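Long-range contacts in Thiol:disulfide interchange protein DsbL (Escherichia coli, PDB 3C7M), which forms disulfide bonds in other proteins by handing over its own, and works with DsbI to introduce an essential disulfide into the arylsulfate sulfotransferase AssT: residues 75-79 with 91-96; 99-103 with 120-124. Where two conformers were deposited one is given. Numbering follows the deposited sequence.

Contact 1 of 2, residues 75-79 with 91-96; sequences LINKD and SQFKKA
D79 lays its carboxylate over the first turn of the helix that starts at Q92 and takes up three hydrogen bonds there: Q92 N to D79 OD1 (3.0 Å), F93 N to D79 OD2 (2.9 Å) and S91 OG to D79 OD2 (2.8 Å). S91, still extended at phi/psi -69/120, is the N-cap, and with chi1 t its OG also accepts from K94 N at 3.0 Å. The amide groups at this helix start are thus met partly by the local cap and partly by an acid from another helix. Both partners are regular alpha-helix, 75-79 inside helix 65-81 and 92-96 opening helix 92-106; their axes pass 8.7 Å apart at 149°, a roughly antiparallel helical hairpin in the helical domain inserted into the thioredoxin fold, as in DsbA. The CA register pairs L75 with F93 (4.9 Å) and D79 with S91 (6.1 Å). One turn earlier on helix 65-81, L75 (m, t) packs its CB on F93 CB (4.0 Å) and its CD1 on A96 CB (3.4 Å). I76 CG1 sits over one face of the F93 ring (chi1 t), 3.8 Å from the centroid, as a CH-pi contact, and P55 of strand 52-57 touches both residues. At the solvent edge K78 NZ donates to Q92 OE1 (2.8 Å), and one water bridges D79 OD1 and Q92 OE1, at 2.7 Å from each.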
loop_
_atom_site.group_PDB
_atom_site.type_symbol
_atom_site.label_atom_id
_atom_site.label_comp_id
_atom_site.label_asym_id
_atom_site.label_seq_id
_atom_site.Cartn_x
_atom_site.Cartn_y
_atom_site.Cartn_z
ATOM N N LEU A 75 2.337 7.862 8.441
ATOM C CA LEU A 75 2.863 8.742 7.401
ATOM C C LEU A 75 1.842 9.077 6.324
ATOM O O LEU A 75 1.824 10.201 5.831
ATOM C CB LEU A 75 4.157 8.182 6.803
ATOM C CG LEU A 75 5.296 8.013 7.821
ATOM C CD1 LEU A 75 6.480 7.313 7.192
ATOM C CD2 LEU A 75 5.723 9.348 8.462
ATOM N N ILE A 76 0.983 8.118 5.982
ATOM C CA ILE A 76 -0.109 8.380 5.030
ATOM C C ILE A 76 -1.052 9.440 5.577
ATOM O O ILE A 76 -1.429 10.366 4.866
ATOM C CB ILE A 76 -0.887 7.094 4.646
ATOM C CG1 ILE A 76 -0.040 6.265 3.692
ATOM C CG2 ILE A 76 -2.216 7.441 3.956
ATOM C CD1 ILE A 76 -0.540 4.842 3.503
ATOM N N ASN A 77 -1.425 9.307 6.841
ATOM C CA ASN A 77 -2.291 10.306 7.467
ATOM C C ASN A 77 -1.662 11.694 7.528
ATOM O O ASN A 77 -2.337 12.693 7.273
ATOM C CB ASN A 77 -2.783 9.817 8.824
ATOM C CG ASN A 77 -3.988 8.894 8.691
ATOM O OD1 ASN A 77 -5.117 9.356 8.474
ATOM N ND2 ASN A 77 -3.756 7.585 8.791
ATOM N N LYS A 78 -0.367 11.751 7.822
ATOM C CA LYS A 78 0.356 13.016 7.806
ATOM C C LYS A 78 0.378 13.629 6.400
ATOM O O LYS A 78 0.032 14.804 6.234
ATOM C CB LYS A 78 1.767 12.844 8.359
ATOM C CG LYS A 78 2.429 14.154 8.727
ATOM C CD LYS A 78 3.710 13.898 9.485
ATOM C CE LYS A 78 4.368 15.191 9.937
ATOM N NZ LYS A 78 4.996 15.914 8.809
ATOM N N ASP A 79 0.756 12.839 5.392
ATOM C CA ASP A 79 0.791 13.327 4.000
ATOM C C ASP A 79 -0.586 13.836 3.555
ATOM O O ASP A 79 -0.704 14.938 3.005
ATOM C CB ASP A 79 1.272 12.236 3.030
ATOM C CG ASP A 79 2.760 11.923 3.164
ATOM O OD1 ASP A 79 3.544 12.781 3.628
ATOM O OD2 ASP A 79 3.142 10.796 2.777
ATOM N N SER A 91 6.478 13.309 -0.198
ATOM C CA SER A 91 5.685 12.335 0.569
ATOM C C SER A 91 6.561 11.551 1.537
ATOM O O SER A 91 7.518 10.883 1.126
ATOM C CB SER A 91 4.929 11.380 -0.356
ATOM O OG SER A 91 4.445 10.229 0.337
ATOM N N GLN A 92 6.241 11.656 2.822
ATOM C CA GLN A 92 6.954 10.905 3.850
ATOM C C GLN A 92 6.661 9.406 3.752
ATOM O O GLN A 92 7.555 8.580 3.951
ATOM C CB GLN A 92 6.634 11.457 5.235
ATOM C CG GLN A 92 7.249 12.839 5.466
ATOM C CD GLN A 92 6.942 13.391 6.840
ATOM O OE1 GLN A 92 5.837 13.875 7.094
ATOM N NE2 GLN A 92 7.923 13.333 7.735
ATOM N N PHE A 93 5.419 9.059 3.424
ATOM C CA PHE A 93 5.068 7.653 3.212
ATOM C C PHE A 93 5.939 7.052 2.115
ATOM O O PHE A 93 6.514 5.977 2.295
ATOM C CB PHE A 93 3.583 7.493 2.865
ATOM C CG PHE A 93 3.248 6.164 2.242
ATOM C CD1 PHE A 93 3.222 5.006 3.014
ATOM C CD2 PHE A 93 2.965 6.069 0.882
ATOM C CE1 PHE A 93 2.914 3.781 2.453
ATOM C CE2 PHE A 93 2.649 4.844 0.306
ATOM C CZ PHE A 93 2.627 3.693 1.092
ATOM N N LYS A 94 6.038 7.750 0.982
ATOM C CA LYS A 94 6.830 7.273 -0.142
ATOM C C LYS A 94 8.282 7.007 0.268
ATOM O O LYS A 94 8.860 5.972 -0.078
ATOM C CB LYS A 94 6.774 8.277 -1.287
ATOM C CG LYS A 94 7.526 7.826 -2.508
ATOM C CD LYS A 94 7.278 8.750 -3.688
ATOM C CE LYS A 94 8.320 8.502 -4.762
ATOM N NZ LYS A 94 7.911 9.158 -6.038
ATOM N N LYS A 95 8.848 7.925 1.041
ATOM C CA LYS A 95 10.229 7.791 1.483
ATOM C C LYS A 95 10.410 6.563 2.365
ATOM O O LYS A 95 11.353 5.788 2.173
ATOM C CB LYS A 95 10.674 9.050 2.218
ATOM C CG LYS A 95 10.812 10.262 1.306
ATOM C CD LYS A 95 11.214 11.503 2.079
ATOM C CE LYS A 95 11.312 12.718 1.164
ATOM N NZ LYS A 95 11.635 13.947 1.956
ATOM N N ALA A 96 9.507 6.382 3.329
ATOM C CA ALA A 96 9.587 5.215 4.199
ATOM C C ALA A 96 9.388 3.915 3.425
ATOM O O ALA A 96 10.120 2.941 3.637
ATOM C CB ALA A 96 8.580 5.311 5.339
HETATM O O HOH W 1 4.091 14.801 5.282
#

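Contact 2 of 2, residues 99-103 with 120-124; sequences AYYAA and FIKTG
The stacking part pairs the Y100 and F120 rings in an offset stack, centroids 4.2 Å apart and planes at 10°, with Y100 CE1 3.4 Å from F120 CZ. Y100 reaches across with chi1 m (-75°), F120 with chi1 t (179°), although each CA-to-CB bond points sideways. Both backbones are alpha-helical throughout, and the axes of 99-103 and 120-124 pass 9.9 Å apart at 122°, a steep crossing rather than a close antiparallel fit; the CA atoms come nearest at A99 and G124, 6.2 Å.

The polar link is the hydrogen bond from Y100 OH to F120 O (2.8 Å), so the tyrosine stacks on the F120 ring and bonds to the carbonyl of the same residue. G124 makes room for that hydroxyl: an ideal CB on it would lie only 2.2 Å from Y100 OH.

Small-residue packing fills the rest. T123 (chi1 m) puts CB 3.9 Å from Y100 CE1 and CG2 4.3 Å from A103 CB, and A99 CB lies 4.2 Å from T123 O. The hydroxyl T123 OG1 is hydrogen-bonded to W111 NE1.

In this helical domain, inserted into the thioredoxin fold as in DsbA, V71 of helix 65-81 touches Y100 and Q67 and A68 touch F120, while on helix 92-106 the neighbouring Y101 packs on K23 and F25 of strand 20-25.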
loop_
_atom_site.group_PDB
_atom_site.type_symbol
_atom_site.label_atom_id
_atom_site.label_comp_id
_atom_site.label_asym_id
_atom_site.label_seq_id
_atom_site.Cartn_x
_atom_site.Cartn_y
_atom_site.Cartn_z
ATOM N N ALA A 99 12.424 3.043 1.447
ATOM C CA ALA A 99 13.508 2.705 2.367
ATOM C C ALA A 99 13.369 1.258 2.838
ATOM O O ALA A 99 14.364 0.527 2.907
ATOM C CB ALA A 99 13.531 3.654 3.549
ATOM N N TYR A 100 12.142 0.844 3.162
ATOM C CA TYR A 100 11.915 -0.541 3.574
ATOM C C TYR A 100 12.129 -1.522 2.439
ATOM O O TYR A 100 12.722 -2.572 2.641
ATOM C CB TYR A 100 10.520 -0.735 4.185
ATOM C CG TYR A 100 10.411 -0.170 5.579
ATOM C CD1 TYR A 100 11.320 -0.531 6.573
ATOM C CD2 TYR A 100 9.395 0.718 5.908
ATOM C CE1 TYR A 100 11.221 -0.007 7.866
ATOM C CE2 TYR A 100 9.285 1.243 7.185
ATOM C CZ TYR A 100 10.200 0.875 8.166
ATOM O OH TYR A 100 10.082 1.408 9.434
ATOM N N TYR A 101 11.643 -1.190 1.247
ATOM C CA TYR A 101 11.865 -2.070 0.113
ATOM C C TYR A 101 13.368 -2.240 -0.144
ATOM O O TYR A 101 13.837 -3.363 -0.331
ATOM C CB TYR A 101 11.213 -1.499 -1.142
ATOM C CG TYR A 101 9.720 -1.700 -1.318
ATOM C CD1 TYR A 101 9.067 -2.867 -0.888
ATOM C CD2 TYR A 101 8.974 -0.737 -1.989
ATOM C CE1 TYR A 101 7.689 -3.039 -1.105
ATOM C CE2 TYR A 101 7.621 -0.896 -2.208
ATOM C CZ TYR A 101 6.982 -2.047 -1.770
ATOM O OH TYR A 101 5.630 -2.201 -2.003
ATOM N N ALA A 102 14.112 -1.133 -0.141
ATOM C CA ALA A 102 15.561 -1.197 -0.385
ATOM C C ALA A 102 16.267 -1.999 0.703
ATOM O O ALA A 102 17.103 -2.857 0.409
ATOM C CB ALA A 102 16.162 0.194 -0.513
ATOM N N ALA A 103 15.924 -1.732 1.961
ATOM C CA ALA A 103 16.560 -2.436 3.075
ATOM C C ALA A 103 16.291 -3.936 3.006
ATOM O O ALA A 103 17.219 -4.736 3.052
ATOM C CB ALA A 103 16.103 -1.855 4.420
ATOM N N PHE A 120 13.863 -1.511 13.198
ATOM C CA PHE A 120 12.997 -1.522 12.023
ATOM C C PHE A 120 12.279 -0.182 11.870
ATOM O O PHE A 120 12.272 0.423 10.796
ATOM C CB PHE A 120 11.970 -2.656 12.074
ATOM C CG PHE A 120 11.054 -2.675 10.888
ATOM C CD1 PHE A 120 11.420 -3.357 9.727
ATOM C CD2 PHE A 120 9.837 -1.992 10.911
ATOM C CE1 PHE A 120 10.600 -3.377 8.607
ATOM C CE2 PHE A 120 9.001 -2.001 9.785
ATOM C CZ PHE A 120 9.378 -2.702 8.636
ATOM N N ILE A 121 11.681 0.286 12.954
ATOM C CA ILE A 121 10.959 1.556 12.919
ATOM C C ILE A 121 11.901 2.702 12.507
ATOM O O ILE A 121 11.529 3.553 11.687
ATOM C CB ILE A 121 10.255 1.815 14.265
ATOM C CG1 ILE A 121 9.048 0.877 14.408
ATOM C CG2 ILE A 121 9.812 3.270 14.381
ATOM C CD1 ILE A 121 8.554 0.722 15.842
ATOM N N LYS A 122 13.120 2.696 13.053
ATOM C CA LYS A 122 14.106 3.747 12.770
ATOM C C LYS A 122 14.387 3.853 11.273
ATOM O O LYS A 122 14.484 4.956 10.729
ATOM C CB LYS A 122 15.414 3.488 13.529
ATOM C CG LYS A 122 16.449 4.590 13.367
ATOM C CD LYS A 122 17.618 4.416 14.330
ATOM C CE LYS A 122 18.531 5.644 14.321
ATOM N NZ LYS A 122 19.301 5.747 13.050
ATOM N N THR A 123 14.507 2.709 10.603
ATOM C CA THR A 123 14.816 2.697 9.179
ATOM C C THR A 123 13.791 3.528 8.411
ATOM O O THR A 123 14.149 4.402 7.615
ATOM C CB THR A 123 14.877 1.273 8.628
ATOM O OG1 THR A 123 16.029 0.616 9.172
ATOM C CG2 THR A 123 14.984 1.296 7.104
ATOM N N GLY A 124 12.517 3.296 8.708
ATOM C CA GLY A 124 11.447 4.015 8.031
ATOM C C GLY A 124 11.342 5.466 8.426
ATOM O O GLY A 124 11.199 6.334 7.559
#

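In the fold
From the N terminus the chain makes strand 7-9, then strands 20-25 and 52-57 with two helices between, before entering helix 65-81. Contact 1 closes first: after an 11-residue connection, the start of helix 92-106 comes back against 75-79. The chain runs on along that same helix into 99-103, and contact 2 then closes a second loop, of 16 residues, when helix 117-128 folds back. The two loops follow in series, neither enclosing nor crossing the other, with contact centres 13 Å apart. Helix 92-106 carries one side of each, and A96 CB packs 3.6 Å from G124 O where they meet. Three successive helices of the inserted domain are joined, with contact 1 lying beside strand 52-57.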